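Orotidine-5-phosphate decarboxylase/orotate phosphoribosyltransferase, putative (Ompdcase-oprtase, putative) (Leishmania infantum, PDB 3QW3) probably catalyses, through this decarboxylase domain of a bifunctional UMP synthase, the conversion of orotidine 5'-phosphate to UMP and CO2, the last step of de novo pyrimidine synthesis. Local coordinates at residues A157-A162 and A189-L194; V176-P181 and F196-I201. One frame throughout, in Å; residues are numbered along the deposited sequence.

Interaction 1: residues A157-A162 and A189-L194; sequences AVAERA and ARAPTL. With SO4 (sulfate ion), chain F.
The turn of helix 154-163 around A159 and E160 faces the last turn of helix 181-190, E160 and R190 CA lying 5.4 Å apart; A191 is the first residue to leave helical geometry. The alanines A159 and A191 keep the backbones close; A159 CB rests against R190 CB at 3.9 Å, with the A191 methyl beside it. One turn on, A162 CB meets L194 CD1 at 3.7 Å; both side chains also touch L174 of the barrel strand beneath. At the outer margin E160 and R190 run side by side. The E160 chain is extended beyond CG, whereas R190 bends at chi2 (-64°), so that its CD lies along E160 CG before NH1 reaches E160 OE2 at 2.7 Å. Carboxylate and guanidinium planes stand 85° apart, and the hydrogen bond within this salt bridge is weak, its N-H...O angle only 123°. R161, on another side of the helix, gives NH1 and NH2 to the single atom O3 of a sulfate, which R152 also binds. E160 OE1 makes a second salt bridge, to R152 NE. The R190 pair is thus probably held more by charge than by a well-formed hydrogen bond, and the two arginines would be expected to favour ionised E160.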
ATOM      1  N   ALA A 157      10.544  16.478  -3.889  1.00 19.10           N
ATOM      2  CA  ALA A 157       9.279  17.110  -3.491  1.00 18.72           C
ATOM      3  C   ALA A 157       8.599  16.369  -2.329  1.00 18.32           C
ATOM      4  O   ALA A 157       8.016  16.988  -1.436  1.00 18.29           O
ATOM      5  CB  ALA A 157       8.332  17.230  -4.685  1.00 18.84           C
ATOM      6  N   VAL A 158       8.683  15.041  -2.349  1.00 17.77           N
ATOM      7  CA  VAL A 158       8.157  14.214  -1.271  1.00 17.54           C
ATOM      8  C   VAL A 158       8.941  14.470   0.024  1.00 17.37           C
ATOM      9  O   VAL A 158       8.350  14.655   1.091  1.00 17.00           O
ATOM     10  CB  VAL A 158       8.182  12.713  -1.660  1.00 17.52           C
ATOM     11  CG1 VAL A 158       7.860  11.823  -0.457  1.00 17.54           C
ATOM     12  CG2 VAL A 158       7.203  12.453  -2.802  1.00 17.87           C
ATOM     13  N   ALA A 159      10.265  14.504  -0.091  1.00 17.55           N
ATOM     14  CA  ALA A 159      11.142  14.776   1.053  1.00 18.14           C
ATOM     15  C   ALA A 159      10.840  16.123   1.714  1.00 18.80           C
ATOM     16  O   ALA A 159      10.798  16.215   2.943  1.00 18.67           O
ATOM     17  CB  ALA A 159      12.613  14.687   0.635  1.00 18.01           C
ATOM     18  N   GLU A 160      10.611  17.152   0.898  1.00 19.39           N
ATOM     19  CA  GLU A 160      10.274  18.495   1.398  1.00 20.89           C
ATOM     20  C   GLU A 160       8.962  18.510   2.171  1.00 20.93           C
ATOM     21  O   GLU A 160       8.871  19.085   3.263  1.00 21.02           O
ATOM     22  CB  GLU A 160      10.183  19.497   0.242  1.00 21.40           C
ATOM     23  CG  GLU A 160      11.498  19.843  -0.418  1.00 24.52           C
ATOM     24  CD  GLU A 160      11.331  20.914  -1.486  1.00 28.65           C
ATOM     25  OE1 GLU A 160      10.325  20.875  -2.227  1.00 30.94           O
ATOM     26  OE2 GLU A 160      12.200  21.803  -1.582  1.00 31.63           O
ATOM     27  N   ARG A 161       7.938  17.876   1.598  1.00 21.05           N
ATOM     28  CA  ARG A 161       6.647  17.742   2.261  1.00 21.32           C
ATOM     29  C   ARG A 161       6.790  17.050   3.607  1.00 20.71           C
ATOM     30  O   ARG A 161       6.206  17.478   4.600  1.00 20.30           O
ATOM     31  CB  ARG A 161       5.684  16.949   1.381  1.00 22.12           C
ATOM     32  CG  ARG A 161       4.762  17.806   0.560  1.00 24.70           C
ATOM     33  CD  ARG A 161       4.262  17.048  -0.650  1.00 28.30           C
ATOM     34  NE  ARG A 161       3.466  17.906  -1.523  1.00 30.68           N
ATOM     35  CZ  ARG A 161       3.965  18.740  -2.432  1.00 31.14           C
ATOM     36  NH1 ARG A 161       5.276  18.854  -2.610  1.00 32.87           N
ATOM     37  NH2 ARG A 161       3.140  19.467  -3.167  1.00 32.65           N
ATOM     38  N   ALA A 162       7.575  15.975   3.624  1.00 20.15           N
ATOM     39  CA  ALA A 162       7.752  15.167   4.816  1.00 19.88           C
ATOM     40  C   ALA A 162       8.447  15.942   5.933  1.00 19.80           C
ATOM     41  O   ALA A 162       8.000  15.899   7.074  1.00 19.61           O
ATOM     42  CB  ALA A 162       8.516  13.891   4.481  1.00 19.47           C
ATOM     43  N   ALA A 189      19.464  16.776   2.012  1.00 21.92           N
ATOM     44  CA  ALA A 189      19.468  18.227   1.819  1.00 22.67           C
ATOM     45  C   ALA A 189      18.065  18.825   1.952  1.00 23.01           C
ATOM     46  O   ALA A 189      17.907  19.924   2.489  1.00 23.15           O
ATOM     47  CB  ALA A 189      20.075  18.588   0.478  1.00 22.81           C
ATOM     48  N   ARG A 190      17.057  18.098   1.466  1.00 23.06           N
ATOM     49  CA  ARG A 190      15.656  18.539   1.548  1.00 23.30           C
ATOM     50  C   ARG A 190      15.045  18.260   2.915  1.00 22.98           C
ATOM     51  O   ARG A 190      14.136  18.970   3.355  1.00 23.16           O
ATOM     52  CB  ARG A 190      14.801  17.864   0.467  1.00 23.45           C
ATOM     53  CG  ARG A 190      15.241  18.141  -0.961  1.00 25.85           C
ATOM     54  CD  ARG A 190      15.108  19.617  -1.326  1.00 29.10           C
ATOM     55  NE  ARG A 190      15.607  19.883  -2.674  1.00 32.13           N
ATOM     56  CZ  ARG A 190      15.364  20.993  -3.370  1.00 33.32           C
ATOM     57  NH1 ARG A 190      14.610  21.960  -2.859  1.00 34.73           N
ATOM     58  NH2 ARG A 190      15.870  21.135  -4.590  1.00 33.47           N
ATOM     59  N   ALA A 191      15.547  17.219   3.575  1.00 22.38           N
ATOM     60  CA  ALA A 191      15.026  16.779   4.861  1.00 21.95           C
ATOM     61  C   ALA A 191      16.175  16.554   5.841  1.00 21.95           C
ATOM     62  O   ALA A 191      16.612  15.424   6.035  1.00 21.54           O
ATOM     63  CB  ALA A 191      14.192  15.500   4.696  1.00 21.84           C
ATOM     64  N   PRO A 192      16.661  17.639   6.469  1.00 22.02           N
ATOM     65  CA  PRO A 192      17.840  17.557   7.338  1.00 22.06           C
ATOM     66  C   PRO A 192      17.660  16.807   8.664  1.00 21.85           C
ATOM     67  O   PRO A 192      18.654  16.364   9.250  1.00 22.24           O
ATOM     68  CB  PRO A 192      18.179  19.037   7.602  1.00 22.24           C
ATOM     69  CG  PRO A 192      17.500  19.795   6.507  1.00 22.50           C
ATOM     70  CD  PRO A 192      16.227  19.036   6.282  1.00 22.31           C
ATOM     71  N   THR A 193      16.427  16.664   9.148  1.00 21.11           N
ATOM     72  CA  THR A 193      16.216  16.080  10.481  1.00 20.56           C
ATOM     73  C   THR A 193      15.556  14.696  10.508  1.00 19.83           C
ATOM     74  O   THR A 193      15.614  14.002  11.526  1.00 19.93           O
ATOM     75  CB  THR A 193      15.421  17.020  11.431  1.00 20.95           C
ATOM     76  OG1 THR A 193      14.053  17.101  11.009  1.00 21.84           O
ATOM     77  CG2 THR A 193      16.034  18.411  11.478  1.00 21.12           C
ATOM     78  N   LEU A 194      14.918  14.294   9.410  1.00 18.87           N
ATOM     79  CA  LEU A 194      14.132  13.061   9.437  1.00 18.04           C
ATOM     80  C   LEU A 194      14.993  11.808   9.476  1.00 17.55           C
ATOM     81  O   LEU A 194      16.063  11.775   8.892  1.00 17.78           O
ATOM     82  CB  LEU A 194      13.186  12.985   8.236  1.00 17.73           C
ATOM     83  CG  LEU A 194      12.214  14.149   8.045  1.00 17.72           C
ATOM     84  CD1 LEU A 194      11.227  13.788   6.956  1.00 16.69           C
ATOM     85  CD2 LEU A 194      11.484  14.508   9.339  1.00 18.83           C
TER
HETATM   86  S   SO4 F 259       5.294  22.339  -4.493  1.00 59.56           S
HETATM   87  O1  SO4 F 259       4.276  23.150  -5.157  1.00 59.89           O
HETATM   88  O2  SO4 F 259       5.639  22.942  -3.207  1.00 59.94           O
HETATM   89  O3  SO4 F 259       4.767  21.004  -4.267  1.00 60.03           O
HETATM   90  O4  SO4 F 259       6.479  22.247  -5.343  1.00 59.63           O

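Interaction 2: residues V176-P181 and F196-I201; sequences VGATDP and FLVPGI
V176, the last residue of strand 172-176, lies beside the parallel strand 196-198, and its N-H bonds to L197 O at 3.0 Å in the plane of that carbonyl, nearly straight at 164°. From V176 CB the two methyls part. CG1 stands anti to the backbone N (chi1 -168°), which leaves CG2 beside that N and over one face of the F196 ring. CG2 sits 4.1 Å from the F196 ring centroid, displaced toward the CG and CD2 rim, a CH-pi contact. The V176 carbonyl in turn receives the CA-H of V198, with V198 CA 3.3 Å from V176 O, and P199 CD flanks the same oxygen. Beyond G177 the chain curls away, yet A178 N still reaches P199 O at 3.3 Å, almost along the C=O axis, so the pairing of the two backbones continues beyond V176. The A178 methyl touches both V198 CG1 and I201 CG2, 3.7 Å from each. G200, following P199, has a positive phi (77°), which favours glycine. These are the C-terminal ends of TIM-barrel strands, where this family places its active site, and another sulfate, probably from the crystallisation liquor, lies beside the P199 side chain. V176 and F196 pack outward under L184 and V187 of helix 181-190, V198 meets M223 and I225 of strand 223-227, and G177 makes a backbone hydrogen bond with K135 at the end of strand 129-135.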
ATOM      1  N   VAL A 176      14.456   5.518   1.956  1.00 16.29           N
ATOM      2  CA  VAL A 176      15.424   5.986   0.962  1.00 17.62           C
ATOM      3  C   VAL A 176      16.463   4.889   0.746  1.00 18.84           C
ATOM      4  O   VAL A 176      17.181   4.521   1.682  1.00 18.63           O
ATOM      5  CB  VAL A 176      16.147   7.299   1.404  1.00 17.54           C
ATOM      6  CG1 VAL A 176      16.912   7.919   0.231  1.00 18.43           C
ATOM      7  CG2 VAL A 176      15.164   8.319   1.976  1.00 18.21           C
ATOM      8  N   GLY A 177      16.544   4.390  -0.485  1.00 20.28           N
ATOM      9  CA  GLY A 177      17.450   3.292  -0.838  1.00 22.49           C
ATOM     10  C   GLY A 177      18.925   3.636  -0.709  1.00 24.40           C
ATOM     11  O   GLY A 177      19.306   4.802  -0.784  1.00 24.71           O
ATOM     12  N   ALA A 178      19.751   2.610  -0.514  1.00 26.06           N
ATOM     13  CA  ALA A 178      21.201   2.785  -0.361  1.00 27.94           C
ATOM     14  C   ALA A 178      21.966   2.775  -1.692  1.00 29.12           C
ATOM     15  O   ALA A 178      23.111   3.232  -1.751  1.00 29.77           O
ATOM     16  CB  ALA A 178      21.762   1.719   0.582  1.00 27.95           C
ATOM     17  N   THR A 179      21.326   2.278  -2.750  1.00 30.39           N
ATOM     18  CA  THR A 179      21.998   2.018  -4.036  1.00 31.56           C
ATOM     19  C   THR A 179      22.423   3.275  -4.804  1.00 31.84           C
ATOM     20  O   THR A 179      23.321   3.210  -5.654  1.00 32.26           O
ATOM     21  CB  THR A 179      21.147   1.087  -4.947  1.00 31.67           C
ATOM     22  OG1 THR A 179      20.660  -0.018  -4.179  1.00 33.00           O
ATOM     23  CG2 THR A 179      21.968   0.544  -6.118  1.00 32.41           C
ATOM     24  N   ASP A 180      21.792   4.412  -4.514  1.00 31.96           N
ATOM     25  CA  ASP A 180      22.269   5.689  -5.051  1.00 31.87           C
ATOM     26  C   ASP A 180      22.519   6.734  -3.961  1.00 31.15           C
ATOM     27  O   ASP A 180      21.574   7.346  -3.449  1.00 31.08           O
ATOM     28  CB  ASP A 180      21.336   6.245  -6.131  1.00 32.45           C
ATOM     29  CG  ASP A 180      21.908   7.487  -6.806  1.00 33.91           C
ATOM     30  OD1 ASP A 180      23.153   7.585  -6.951  1.00 36.55           O
ATOM     31  OD2 ASP A 180      21.115   8.366  -7.196  1.00 36.44           O
ATOM     32  N   PRO A 181      23.802   6.955  -3.620  1.00 30.31           N
ATOM     33  CA  PRO A 181      24.185   7.920  -2.595  1.00 29.61           C
ATOM     34  C   PRO A 181      23.964   9.369  -3.025  1.00 28.84           C
ATOM     35  O   PRO A 181      23.786  10.230  -2.170  1.00 28.59           O
ATOM     36  CB  PRO A 181      25.679   7.647  -2.396  1.00 29.75           C
ATOM     37  CG  PRO A 181      26.134   7.070  -3.690  1.00 30.10           C
ATOM     38  CD  PRO A 181      24.975   6.275  -4.205  1.00 30.42           C
ATOM     39  N   PHE A 196      15.850   8.212   8.147  1.00 16.67           N
ATOM     40  CA  PHE A 196      15.666   7.454   6.909  1.00 16.45           C
ATOM     41  C   PHE A 196      15.714   5.968   7.239  1.00 16.57           C
ATOM     42  O   PHE A 196      16.587   5.516   7.996  1.00 17.05           O
ATOM     43  CB  PHE A 196      16.766   7.737   5.872  1.00 15.80           C
ATOM     44  CG  PHE A 196      16.870   9.171   5.405  1.00 16.13           C
ATOM     45  CD1 PHE A 196      15.922  10.140   5.735  1.00 14.94           C
ATOM     46  CD2 PHE A 196      17.928   9.533   4.572  1.00 16.16           C
ATOM     47  CE1 PHE A 196      16.066  11.458   5.274  1.00 15.99           C
ATOM     48  CE2 PHE A 196      18.069  10.842   4.102  1.00 16.34           C
ATOM     49  CZ  PHE A 196      17.135  11.799   4.459  1.00 16.08           C
ATOM     50  N   LEU A 197      14.779   5.211   6.677  1.00 16.27           N
ATOM     51  CA  LEU A 197      14.872   3.758   6.684  1.00 16.79           C
ATOM     52  C   LEU A 197      15.524   3.407   5.362  1.00 17.33           C
ATOM     53  O   LEU A 197      15.005   3.751   4.299  1.00 16.38           O
ATOM     54  CB  LEU A 197      13.485   3.121   6.813  1.00 16.55           C
ATOM     55  CG  LEU A 197      13.382   1.595   6.704  1.00 16.57           C
ATOM     56  CD1 LEU A 197      14.164   0.866   7.797  1.00 16.48           C
ATOM     57  CD2 LEU A 197      11.910   1.170   6.730  1.00 16.71           C
ATOM     58  N   VAL A 198      16.667   2.726   5.438  1.00 18.16           N
ATOM     59  CA  VAL A 198      17.561   2.568   4.294  1.00 19.91           C
ATOM     60  C   VAL A 198      17.740   1.089   3.956  1.00 21.33           C
ATOM     61  O   VAL A 198      18.568   0.405   4.569  1.00 21.46           O
ATOM     62  CB  VAL A 198      18.930   3.262   4.564  1.00 19.64           C
ATOM     63  CG1 VAL A 198      19.852   3.162   3.359  1.00 20.69           C
ATOM     64  CG2 VAL A 198      18.708   4.717   4.921  1.00 19.84           C
ATOM     65  N   PRO A 199      16.942   0.580   2.999  1.00 22.79           N
ATOM     66  CA  PRO A 199      17.091  -0.819   2.598  1.00 24.32           C
ATOM     67  C   PRO A 199      18.087  -1.029   1.451  1.00 25.75           C
ATOM     68  O   PRO A 199      18.388  -0.086   0.704  1.00 26.23           O
ATOM     69  CB  PRO A 199      15.675  -1.211   2.165  1.00 24.19           C
ATOM     70  CG  PRO A 199      15.006   0.082   1.764  1.00 24.16           C
ATOM     71  CD  PRO A 199      15.800   1.234   2.329  1.00 22.75           C
ATOM     72  N   GLY A 200      18.612  -2.251   1.358  1.00 27.29           N
ATOM     73  CA  GLY A 200      19.406  -2.704   0.208  1.00 29.14           C
ATOM     74  C   GLY A 200      20.850  -2.248   0.061  1.00 30.30           C
ATOM     75  O   GLY A 200      21.241  -1.799  -1.021  1.00 31.07           O
ATOM     76  N   ILE A 201      21.654  -2.377   1.120  1.00 31.13           N
ATOM     77  CA  ILE A 201      23.094  -2.055   1.036  1.00 31.83           C
ATOM     78  C   ILE A 201      23.894  -3.054   0.190  1.00 32.11           C
ATOM     79  O   ILE A 201      23.538  -4.228   0.090  1.00 32.54           O
ATOM     80  CB  ILE A 201      23.782  -1.901   2.425  1.00 31.94           C
ATOM     81  CG1 ILE A 201      23.435  -3.071   3.357  1.00 32.60           C
ATOM     82  CG2 ILE A 201      23.444  -0.545   3.053  1.00 32.44           C
ATOM     83  CD1 ILE A 201      24.485  -3.327   4.432  1.00 32.89           C
TER

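In the fold
After the first five barrel strands the chain enters helix 154-163, one half of interaction 1, then runs along strand 172-176 into the loop that opens interaction 2. Helix 181-190 follows, and its last residues with the loop after them, 189-194, close interaction 1 back onto the earlier helix; strand 196-198 then closes interaction 2 beside strand 172-176. The segments alternate, so the two loops cross. Strand 172-176, helix 181-190 and strand 196-198 form a right-handed beta-alpha-beta unit of the TIM barrel: interaction 2 joins its strands, while interaction 1 fastens the helix's C-terminal end to the preceding barrel helix. Their centres lie 15 Å apart, bridged by A191 O packing against F196 CZ.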